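Local coordinates for 2L protein (Yaba-like disease virus, PDB 3IT8) that binds tumour necrosis factor through a scaffold related to MHC class I heavy chains, probably blunting the host's inflammatory response, at residues N26-T31 with K177-T182; D49-S54 with N62-N67; Y70-E75 with N145-D150. All coordinates share one frame; numbering follows the deposited sequence.

Interaction 1: N26-T31 with K177-T182; sequences NDQLVT and KIPKDT
Gln28 and Ile178 form the heart of this small contact, with CG of Gln28 lying 3.7 Å from CG2, the short branch of Ile178. The glutamine chain bends at its second torsion and reaches across the isoleucine at a slant. The longer branch of Ile178 takes a different partner: CG1 sits between the backbone N and the carbonyl carbon (chi1 68°), and its terminal CD1 comes within 3.5 Å of Asn26 ND2, the two side chains crossing at about a right angle. Pro179 extends the apolar surface, its CD meeting the end of Gln28 from the opposite direction. No hydrogen bond joins the two segments, so here the meeting rests on packing.

The next shell holds these residues in place. Asn26 OD1 accepts a hydrogen bond from the backbone N of Thr2, which ties the buried amide to the N-terminal strand, while the carboxylate of Asp27 bonds to the hydroxyls of Tyr208 and Tyr263. Tyr208 also packs on Asn26 and Pro179. Strand 28-36, which begins at Gln28, runs beside strand 18-25 in the sheet. The 177-182 segment leads from helix 148-174 to strand 185-189, and the contact therefore lies where the sheet platform hands over to the immunoglobulin-like domain, as in the MHC class I fold.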
loop_
_atom_site.group_PDB
_atom_site.type_symbol
_atom_site.label_atom_id
_atom_site.label_comp_id
_atom_site.label_asym_id
_atom_site.label_seq_id
_atom_site.Cartn_x
_atom_site.Cartn_y
_atom_site.Cartn_z
ATOM N N ASN D 26 17.792 -28.362 19.965
ATOM C CA ASN D 26 16.910 -29.316 20.646
ATOM C C ASN D 26 17.840 -29.934 21.675
ATOM O O ASN D 26 18.587 -29.211 22.326
ATOM C CB ASN D 26 16.388 -30.400 19.703
ATOM C CG ASN D 26 15.310 -29.892 18.778
ATOM O OD1 ASN D 26 14.793 -28.793 18.955
ATOM N ND2 ASN D 26 14.951 -30.700 17.788
ATOM N N ASP D 27 17.817 -31.252 21.819
ATOM C CA ASP D 27 18.715 -31.894 22.774
ATOM C C ASP D 27 19.971 -32.424 22.083
ATOM O O ASP D 27 20.708 -33.209 22.665
ATOM C CB ASP D 27 18.006 -33.033 23.528
ATOM C CG ASP D 27 17.389 -34.076 22.601
ATOM O OD1 ASP D 27 17.538 -33.965 21.355
ATOM O OD2 ASP D 27 16.748 -35.020 23.128
ATOM N N GLN D 28 20.218 -31.976 20.851
ATOM C CA GLN D 28 21.373 -32.428 20.072
ATOM C C GLN D 28 22.615 -31.530 20.155
ATOM O O GLN D 28 22.587 -30.369 19.743
ATOM C CB GLN D 28 21.001 -32.545 18.595
ATOM C CG GLN D 28 19.805 -33.388 18.315
ATOM C CD GLN D 28 19.986 -34.808 18.777
ATOM O OE1 GLN D 28 19.461 -35.202 19.826
ATOM N NE2 GLN D 28 20.735 -35.593 18.000
ATOM N N LEU D 29 23.719 -32.069 20.659
ATOM C CA LEU D 29 24.926 -31.274 20.740
ATOM C C LEU D 29 25.399 -30.977 19.312
ATOM O O LEU D 29 25.489 -31.866 18.479
ATOM C CB LEU D 29 26.003 -32.028 21.515
ATOM C CG LEU D 29 27.355 -31.318 21.530
ATOM C CD1 LEU D 29 27.202 -29.949 22.206
ATOM C CD2 LEU D 29 28.394 -32.194 22.238
ATOM N N VAL D 30 25.689 -29.719 19.027
ATOM C CA VAL D 30 26.148 -29.347 17.702
ATOM C C VAL D 30 27.622 -28.945 17.711
ATOM O O VAL D 30 28.367 -29.274 16.788
ATOM C CB VAL D 30 25.341 -28.172 17.157
ATOM C CG1 VAL D 30 25.863 -27.769 15.791
ATOM C CG2 VAL D 30 23.890 -28.546 17.077
ATOM N N THR D 31 28.036 -28.230 18.755
ATOM C CA THR D 31 29.412 -27.780 18.871
ATOM C C THR D 31 29.866 -27.661 20.303
ATOM O O THR D 31 29.106 -27.213 21.160
ATOM C CB THR D 31 29.585 -26.402 18.252
ATOM O OG1 THR D 31 29.404 -26.494 16.844
ATOM C CG2 THR D 31 30.951 -25.853 18.528
ATOM N N LYS D 177 18.667 -36.202 10.247
ATOM C CA LYS D 177 19.580 -36.781 11.221
ATOM C C LYS D 177 19.294 -36.741 12.723
ATOM O O LYS D 177 20.206 -36.983 13.517
ATOM C CB LYS D 177 20.990 -36.251 10.961
ATOM C CG LYS D 177 21.552 -36.671 9.613
ATOM C CD LYS D 177 23.057 -36.525 9.595
ATOM C CE LYS D 177 23.664 -37.025 8.299
ATOM N NZ LYS D 177 25.155 -36.916 8.347
ATOM N N ILE D 178 18.059 -36.452 13.135
ATOM C CA ILE D 178 17.760 -36.451 14.579
ATOM C C ILE D 178 16.410 -37.095 14.865
ATOM O O ILE D 178 15.660 -37.379 13.941
ATOM C CB ILE D 178 17.777 -35.015 15.177
ATOM C CG1 ILE D 178 16.604 -34.201 14.636
ATOM C CG2 ILE D 178 19.097 -34.323 14.845
ATOM C CD1 ILE D 178 16.333 -32.947 15.425
ATOM N N PRO D 179 16.080 -37.327 16.146
ATOM C CA PRO D 179 14.798 -37.946 16.507
ATOM C C PRO D 179 13.637 -37.308 15.767
ATOM O O PRO D 179 13.578 -36.083 15.645
ATOM C CB PRO D 179 14.712 -37.719 18.008
ATOM C CG PRO D 179 16.099 -37.827 18.419
ATOM C CD PRO D 179 16.841 -37.008 17.361
ATOM N N LYS D 180 12.724 -38.137 15.261
ATOM C CA LYS D 180 11.559 -37.640 14.540
ATOM C C LYS D 180 10.567 -37.006 15.523
ATOM O O LYS D 180 10.563 -37.314 16.716
ATOM C CB LYS D 180 10.875 -38.786 13.803
ATOM C CG LYS D 180 10.363 -39.857 14.745
ATOM C CD LYS D 180 9.311 -40.722 14.083
ATOM C CE LYS D 180 8.650 -41.647 15.093
ATOM N NZ LYS D 180 7.532 -42.416 14.473
ATOM N N ASP D 181 9.726 -36.113 15.020
ATOM C CA ASP D 181 8.731 -35.475 15.870
ATOM C C ASP D 181 7.796 -36.540 16.422
ATOM O O ASP D 181 7.453 -37.509 15.739
ATOM C CB ASP D 181 7.933 -34.447 15.066
ATOM C CG ASP D 181 8.583 -33.081 15.063
ATOM O OD1 ASP D 181 9.823 -33.005 14.976
ATOM O OD2 ASP D 181 7.854 -32.076 15.138
ATOM N N THR D 182 7.390 -36.364 17.670
ATOM C CA THR D 182 6.479 -37.308 18.302
ATOM C C THR D 182 5.412 -36.592 19.125
ATOM O O THR D 182 5.720 -35.870 20.078
ATOM C CB THR D 182 7.244 -38.285 19.189
ATOM O OG1 THR D 182 7.953 -39.200 18.346
ATOM C CG2 THR D 182 6.299 -39.042 20.123
#

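Interaction 2: D49-S54 with N62-N67; sequences DWFNIS and NDYNFN. With NAG (2-acetamido-2-deoxy-beta-D-glucopyranose), chain N.
Tyr64 meets Phe51 and Ile53 through the outer end of its ring, and the direct contact is slight, van der Waals in kind, and made largely by the hydroxyl. Tyr64 OH lies 4.1 Å from CE2 of Phe51, the two side chains sliding past each other in opposite directions. Ile53 brings up the tip of its longer branch, CD1, to 4.0 Å from Tyr64 OH, with ring atom CE1 as its apolar neighbour; with CG1 turned anti to the backbone N (chi1 -156°), that branch is carried toward the tyrosine.

Aromatic packing surrounds this meeting. Phe51 stacks on Tyr170 of helix 148-174, and the Tyr64 ring meets Tyr5 edge-to-face, so both rings are tied to neighbouring parts of the platform.

Polar bonds fix the far end of Tyr64. Its OH is hydrogen-bonded to Asp23 OD2 and probably to Thr31 OG1, which gives the buried hydroxyl partners on the sheet floor.

The covalent link belongs to Asn52, whose ND2 is joined to C1 of the N-acetylglucosamine at 1.5 Å. Asn52 OD1 takes weak bonds from the backbone N of Ser54 and of Arg55 and from N2 of the sugar. Asn52, Ile53 and Ser54 spell the Asn-X-Ser sequon of N-glycosylation, with Phe51 and Ile53 turned to the protein. The glycan thus hangs from the loop that joins strand 41-47 to helix 61-82 of an MHC-like platform, at the end where helix 148-174 finishes.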
loop_
_atom_site.group_PDB
_atom_site.type_symbol
_atom_site.label_atom_id
_atom_site.label_comp_id
_atom_site.label_asym_id
_atom_site.label_seq_id
_atom_site.Cartn_x
_atom_site.Cartn_y
_atom_site.Cartn_z
ATOM N N ASP D 49 28.179 -34.145 12.876
ATOM C CA ASP D 49 28.410 -34.498 11.477
ATOM C C ASP D 49 27.391 -33.883 10.509
ATOM O O ASP D 49 27.720 -33.599 9.363
ATOM C CB ASP D 49 28.403 -36.022 11.330
ATOM C CG ASP D 49 27.180 -36.663 11.967
ATOM O OD1 ASP D 49 27.052 -36.601 13.212
ATOM O OD2 ASP D 49 26.341 -37.221 11.225
ATOM N N TRP D 50 26.161 -33.670 10.970
ATOM C CA TRP D 50 25.121 -33.120 10.110
ATOM C C TRP D 50 25.102 -31.608 9.957
ATOM O O TRP D 50 24.380 -31.075 9.110
ATOM C CB TRP D 50 23.741 -33.566 10.583
ATOM C CG TRP D 50 23.430 -33.279 12.020
ATOM C CD1 TRP D 50 23.612 -34.121 13.087
ATOM C CD2 TRP D 50 22.842 -32.086 12.551
ATOM N NE1 TRP D 50 23.164 -33.529 14.248
ATOM C CE2 TRP D 50 22.692 -32.278 13.949
ATOM C CE3 TRP D 50 22.425 -30.875 11.986
ATOM C CZ2 TRP D 50 22.144 -31.301 14.782
ATOM C CZ3 TRP D 50 21.879 -29.906 12.815
ATOM C CH2 TRP D 50 21.745 -30.125 14.197
ATOM N N PHE D 51 25.900 -30.916 10.756
ATOM C CA PHE D 51 25.916 -29.467 10.714
ATOM C C PHE D 51 27.063 -28.874 9.902
ATOM O O PHE D 51 28.212 -28.910 10.325
ATOM C CB PHE D 51 25.964 -28.928 12.145
ATOM C CG PHE D 51 25.783 -27.441 12.241
ATOM C CD1 PHE D 51 24.550 -26.855 11.964
ATOM C CD2 PHE D 51 26.843 -26.619 12.622
ATOM C CE1 PHE D 51 24.374 -25.472 12.067
ATOM C CE2 PHE D 51 26.677 -25.234 12.728
ATOM C CZ PHE D 51 25.439 -24.660 12.449
ATOM N N ASN D 52 26.756 -28.340 8.727
ATOM C CA ASN D 52 27.776 -27.698 7.894
ATOM C C ASN D 52 27.681 -26.214 8.270
ATOM O O ASN D 52 26.790 -25.498 7.810
ATOM C CB ASN D 52 27.479 -27.901 6.394
ATOM C CG ASN D 52 28.365 -27.038 5.494
ATOM O OD1 ASN D 52 28.269 -25.821 5.529
ATOM N ND2 ASN D 52 29.250 -27.657 4.713
ATOM N N ILE D 53 28.592 -25.756 9.120
ATOM C CA ILE D 53 28.558 -24.373 9.579
ATOM C C ILE D 53 28.570 -23.327 8.468
ATOM O O ILE D 53 28.219 -22.171 8.693
ATOM C CB ILE D 53 29.716 -24.084 10.558
ATOM C CG1 ILE D 53 29.346 -22.909 11.465
ATOM C CG2 ILE D 53 30.978 -23.754 9.783
ATOM C CD1 ILE D 53 30.138 -22.863 12.752
ATOM N N SER D 54 28.976 -23.729 7.271
ATOM C CA SER D 54 29.009 -22.805 6.139
ATOM C C SER D 54 27.609 -22.551 5.618
ATOM O O SER D 54 27.368 -21.573 4.940
ATOM C CB SER D 54 29.860 -23.372 5.005
ATOM O OG SER D 54 31.212 -23.490 5.404
ATOM N N ASN D 62 34.183 -16.795 14.147
ATOM C CA ASN D 62 35.274 -16.846 15.128
ATOM C C ASN D 62 34.913 -17.860 16.191
ATOM O O ASN D 62 35.033 -17.581 17.382
ATOM C CB ASN D 62 35.465 -15.503 15.822
ATOM C CG ASN D 62 35.472 -14.352 14.864
ATOM O OD1 ASN D 62 35.292 -14.530 13.664
ATOM N ND2 ASN D 62 35.670 -13.150 15.387
ATOM N N ASP D 63 34.467 -19.034 15.761
ATOM C CA ASP D 63 34.070 -20.068 16.692
ATOM C C ASP D 63 33.190 -19.430 17.746
ATOM O O ASP D 63 33.547 -19.401 18.927
ATOM C CB ASP D 63 35.292 -20.712 17.337
ATOM C CG ASP D 63 36.221 -21.316 16.317
ATOM O OD1 ASP D 63 35.759 -22.162 15.522
ATOM O OD2 ASP D 63 37.412 -20.941 16.304
ATOM N N TYR D 64 32.059 -18.886 17.295
ATOM C CA TYR D 64 31.076 -18.270 18.182
ATOM C C TYR D 64 31.636 -17.162 19.064
ATOM O O TYR D 64 31.186 -16.991 20.203
ATOM C CB TYR D 64 30.436 -19.338 19.082
ATOM C CG TYR D 64 29.870 -20.523 18.329
ATOM C CD1 TYR D 64 30.706 -21.425 17.674
ATOM C CD2 TYR D 64 28.488 -20.732 18.257
ATOM C CE1 TYR D 64 30.196 -22.498 16.968
ATOM C CE2 TYR D 64 27.961 -21.802 17.555
ATOM C CZ TYR D 64 28.821 -22.685 16.911
ATOM O OH TYR D 64 28.301 -23.761 16.218
ATOM N N ASN D 65 32.595 -16.401 18.535
ATOM C CA ASN D 65 33.220 -15.323 19.293
ATOM C C ASN D 65 33.682 -15.856 20.646
ATOM O O ASN D 65 33.606 -15.140 21.647
ATOM C CB ASN D 65 32.225 -14.191 19.520
ATOM C CG ASN D 65 31.747 -13.569 18.232
ATOM O OD1 ASN D 65 30.551 -13.458 18.002
ATOM N ND2 ASN D 65 32.676 -13.148 17.386
ATOM N N PHE D 66 34.154 -17.106 20.680
ATOM C CA PHE D 66 34.596 -17.718 21.931
ATOM C C PHE D 66 35.710 -16.980 22.669
ATOM O O PHE D 66 35.588 -16.703 23.861
ATOM C CB PHE D 66 35.047 -19.156 21.715
ATOM C CG PHE D 66 35.396 -19.854 22.981
ATOM C CD1 PHE D 66 34.411 -20.419 23.769
ATOM C CD2 PHE D 66 36.704 -19.895 23.424
ATOM C CE1 PHE D 66 34.724 -21.018 24.991
ATOM C CE2 PHE D 66 37.029 -20.492 24.646
ATOM C CZ PHE D 66 36.038 -21.053 25.428
ATOM N N ASN D 67 36.799 -16.672 21.975
ATOM C CA ASN D 67 37.897 -15.977 22.622
ATOM C C ASN D 67 37.382 -14.693 23.238
ATOM O O ASN D 67 37.737 -14.371 24.368
ATOM C CB ASN D 67 39.014 -15.672 21.624
ATOM C CG ASN D 67 39.537 -16.917 20.943
ATOM O OD1 ASN D 67 39.580 -17.984 21.538
ATOM N ND2 ASN D 67 39.950 -16.785 19.693
HETATM C C1 NAG N . 29.022 -27.879 3.290
HETATM C C2 NAG N . 29.513 -26.646 2.451
HETATM C C3 NAG N . 29.881 -26.970 0.975
HETATM C C4 NAG N . 30.597 -28.304 0.836
HETATM C C5 NAG N . 29.716 -29.332 1.509
HETATM C C6 NAG N . 30.143 -30.766 1.302
HETATM C C7 NAG N . 27.861 -25.311 1.289
HETATM C C8 NAG N . 26.705 -26.200 0.844
HETATM N N2 NAG N . 28.472 -25.630 2.432
HETATM O O3 NAG N . 30.697 -25.936 0.435
HETATM O O4 NAG N . 30.774 -28.620 -0.538
HETATM O O5 NAG N . 29.714 -29.085 2.920
HETATM O O6 NAG N . 29.179 -31.651 1.851
HETATM O O7 NAG N . 28.196 -24.350 0.591
#

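Interaction 3: Y70-E75 with N145-D150; sequences YSLMKE and NTLWKD
Leu72 and Asn145 each swing CG opposite the backbone nitrogen, with chi1 at -179° and -169°, and these turns send the two side chains past one another in opposite directions. Leu72 CD1 arrives 3.8 Å from Asn145 ND2, and the same methyl lies 4.3 Å from CD1 of Leu147, a methyl pair that supplies the apolar part of the contact. Glu75, one helical turn after Leu72, stretches out in an extended chain that meets Asn145 from the opposite direction. Its OE2, in a poorly ordered side chain, stands 3.2 Å from Asn145 ND2, and the carboxylate and amide planes are only 12° apart. Asn145 ND2 gives a weak hydrogen bond to the carbonyl of Gly139.

The two segments belong to the helices that flank the upper face of an MHC-like platform: 70-75 lies within helix 61-82, whereas 145-150 holds the turn from which helix 148-174 sets off. In peptide-presenting relatives these helices border a groove, and here side chains of one helix touch the residues that open the other.

Asn145 is held by its own backbone surroundings. Its OD1 accepts a nearly straight bond, in the carbonyl plane, from the backbone N of Leu147, an Asx turn that helps orient the amide with ND2 turned to helix 61-82. A type I turn runs from Asn145 to Trp148, where the backbone N of Trp148 reaches Asn145 O at 3.1 Å. Leu147 occupies the N-cap position, and its side chain points toward helix 61-82. Met140, from a loop, also packs on Leu72.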
loop_
_atom_site.group_PDB
_atom_site.type_symbol
_atom_site.label_atom_id
_atom_site.label_comp_id
_atom_site.label_asym_id
_atom_site.label_seq_id
_atom_site.Cartn_x
_atom_site.Cartn_y
_atom_site.Cartn_z
ATOM N N TYR D 70 35.133 -15.717 26.364
ATOM C CA TYR D 70 35.936 -16.322 27.413
ATOM C C TYR D 70 36.678 -15.240 28.186
ATOM O O TYR D 70 36.606 -15.152 29.410
ATOM C CB TYR D 70 36.957 -17.289 26.825
ATOM C CG TYR D 70 37.939 -17.747 27.863
ATOM C CD1 TYR D 70 37.589 -18.724 28.793
ATOM C CD2 TYR D 70 39.192 -17.146 27.972
ATOM C CE1 TYR D 70 38.456 -19.091 29.810
ATOM C CE2 TYR D 70 40.069 -17.492 28.982
ATOM C CZ TYR D 70 39.692 -18.470 29.904
ATOM O OH TYR D 70 40.531 -18.827 30.937
ATOM N N SER D 71 37.400 -14.413 27.449
ATOM C CA SER D 71 38.172 -13.350 28.052
ATOM C C SER D 71 37.326 -12.355 28.855
ATOM O O SER D 71 37.635 -12.057 30.005
ATOM C CB SER D 71 38.949 -12.619 26.966
ATOM O OG SER D 71 39.579 -11.483 27.514
ATOM N N LEU D 72 36.259 -11.849 28.249
ATOM C CA LEU D 72 35.415 -10.879 28.913
ATOM C C LEU D 72 34.688 -11.484 30.092
ATOM O O LEU D 72 34.405 -10.797 31.058
ATOM C CB LEU D 72 34.413 -10.287 27.922
ATOM C CG LEU D 72 33.487 -9.233 28.519
ATOM C CD1 LEU D 72 34.283 -8.138 29.216
ATOM C CD2 LEU D 72 32.631 -8.671 27.413
ATOM N N MET D 73 34.370 -12.768 30.020
ATOM C CA MET D 73 33.677 -13.425 31.126
ATOM C C MET D 73 34.663 -13.697 32.245
ATOM O O MET D 73 34.330 -13.634 33.419
ATOM C CB MET D 73 33.048 -14.723 30.664
ATOM C CG MET D 73 31.920 -14.498 29.711
ATOM S SD MET D 73 31.046 -15.990 29.332
ATOM C CE MET D 73 30.415 -16.384 30.966
ATOM N N LYS D 74 35.892 -14.013 31.875
ATOM C CA LYS D 74 36.922 -14.252 32.861
ATOM C C LYS D 74 37.074 -12.936 33.643
ATOM O O LYS D 74 37.130 -12.936 34.863
ATOM C CB LYS D 74 38.230 -14.608 32.159
ATOM C CG LYS D 74 39.360 -14.902 33.102
ATOM C CD LYS D 74 40.649 -15.050 32.353
ATOM C CE LYS D 74 41.835 -15.067 33.297
ATOM N NZ LYS D 74 43.125 -15.199 32.540
ATOM N N GLU D 75 37.134 -11.813 32.928
ATOM C CA GLU D 75 37.275 -10.505 33.563
ATOM C C GLU D 75 36.108 -10.276 34.521
ATOM O O GLU D 75 36.300 -9.867 35.655
ATOM C CB GLU D 75 37.291 -9.390 32.512
ATOM C CG GLU D 75 37.552 -8.009 33.092
ATOM C CD GLU D 75 37.225 -6.886 32.123
ATOM O OE1 GLU D 75 37.721 -6.915 30.976
ATOM O OE2 GLU D 75 36.473 -5.967 32.514
ATOM N N ASN D 145 31.993 -0.511 30.823
ATOM C CA ASN D 145 33.018 -1.339 30.193
ATOM C C ASN D 145 33.387 -0.928 28.775
ATOM O O ASN D 145 32.535 -0.645 27.937
ATOM C CB ASN D 145 32.594 -2.810 30.198
ATOM C CG ASN D 145 33.729 -3.744 29.813
ATOM O OD1 ASN D 145 34.255 -3.681 28.700
ATOM N ND2 ASN D 145 34.118 -4.614 30.739
ATOM N N THR D 146 34.682 -0.918 28.512
ATOM C CA THR D 146 35.196 -0.534 27.215
ATOM C C THR D 146 34.708 -1.424 26.070
ATOM O O THR D 146 34.654 -0.994 24.919
ATOM C CB THR D 146 36.729 -0.516 27.254
ATOM O OG1 THR D 146 37.238 -0.627 25.924
ATOM C CG2 THR D 146 37.249 -1.659 28.101
ATOM N N LEU D 147 34.336 -2.658 26.381
ATOM C CA LEU D 147 33.870 -3.587 25.349
ATOM C C LEU D 147 32.357 -3.688 25.231
ATOM O O LEU D 147 31.845 -4.511 24.470
ATOM C CB LEU D 147 34.440 -4.984 25.599
ATOM C CG LEU D 147 35.956 -5.092 25.448
ATOM C CD1 LEU D 147 36.405 -6.480 25.833
ATOM C CD2 LEU D 147 36.345 -4.777 24.005
ATOM N N TRP D 148 31.648 -2.847 25.977
ATOM C CA TRP D 148 30.189 -2.850 25.958
ATOM C C TRP D 148 29.622 -2.870 24.535
ATOM O O TRP D 148 28.665 -3.602 24.247
ATOM C CB TRP D 148 29.650 -1.628 26.704
ATOM C CG TRP D 148 28.164 -1.589 26.766
ATOM C CD1 TRP D 148 27.337 -0.616 26.263
ATOM C CD2 TRP D 148 27.314 -2.573 27.361
ATOM N NE1 TRP D 148 26.022 -0.938 26.513
ATOM C CE2 TRP D 148 25.980 -2.133 27.184
ATOM C CE3 TRP D 148 27.548 -3.784 28.029
ATOM C CZ2 TRP D 148 24.886 -2.863 27.651
ATOM C CZ3 TRP D 148 26.461 -4.508 28.494
ATOM C CH2 TRP D 148 25.144 -4.046 28.302
ATOM N N LYS D 149 30.216 -2.074 23.648
ATOM C CA LYS D 149 29.742 -2.006 22.278
ATOM C C LYS D 149 29.734 -3.382 21.644
ATOM O O LYS D 149 28.835 -3.709 20.866
ATOM C CB LYS D 149 30.597 -1.031 21.451
ATOM C CG LYS D 149 30.593 0.407 21.985
ATOM C CD LYS D 149 29.169 0.907 22.296
ATOM C CE LYS D 149 29.175 2.138 23.209
ATOM N NZ LYS D 149 27.849 2.390 23.844
ATOM N N ASP D 150 30.724 -4.199 21.983
ATOM C CA ASP D 150 30.785 -5.539 21.421
ATOM C C ASP D 150 29.726 -6.433 22.043
ATOM O O ASP D 150 29.156 -7.291 21.363
ATOM C CB ASP D 150 32.172 -6.145 21.619
ATOM C CG ASP D 150 33.212 -5.508 20.722
ATOM O OD1 ASP D 150 32.957 -5.414 19.504
ATOM O OD2 ASP D 150 34.281 -5.108 21.229
#

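In the fold
Interactions 2 and 3 follow one another along the chain, sharing helix 61-82, with centres about 21 Å apart; interaction 1 spans both, since its ends lie before and after them. Interactions 1 and 2 sit closer, at about 17 Å between centres, and touch directly: Val30 packs on Phe51, and Lys177 forms a salt bridge with Asp49. Interaction 3 is remote from interaction 1, about 32 Å between centres. Together they trace the MHC-like platform from its junction with the immunoglobulin-like domain, through the start of helix 61-82, to the place where that helix meets the beginning of helix 148-174.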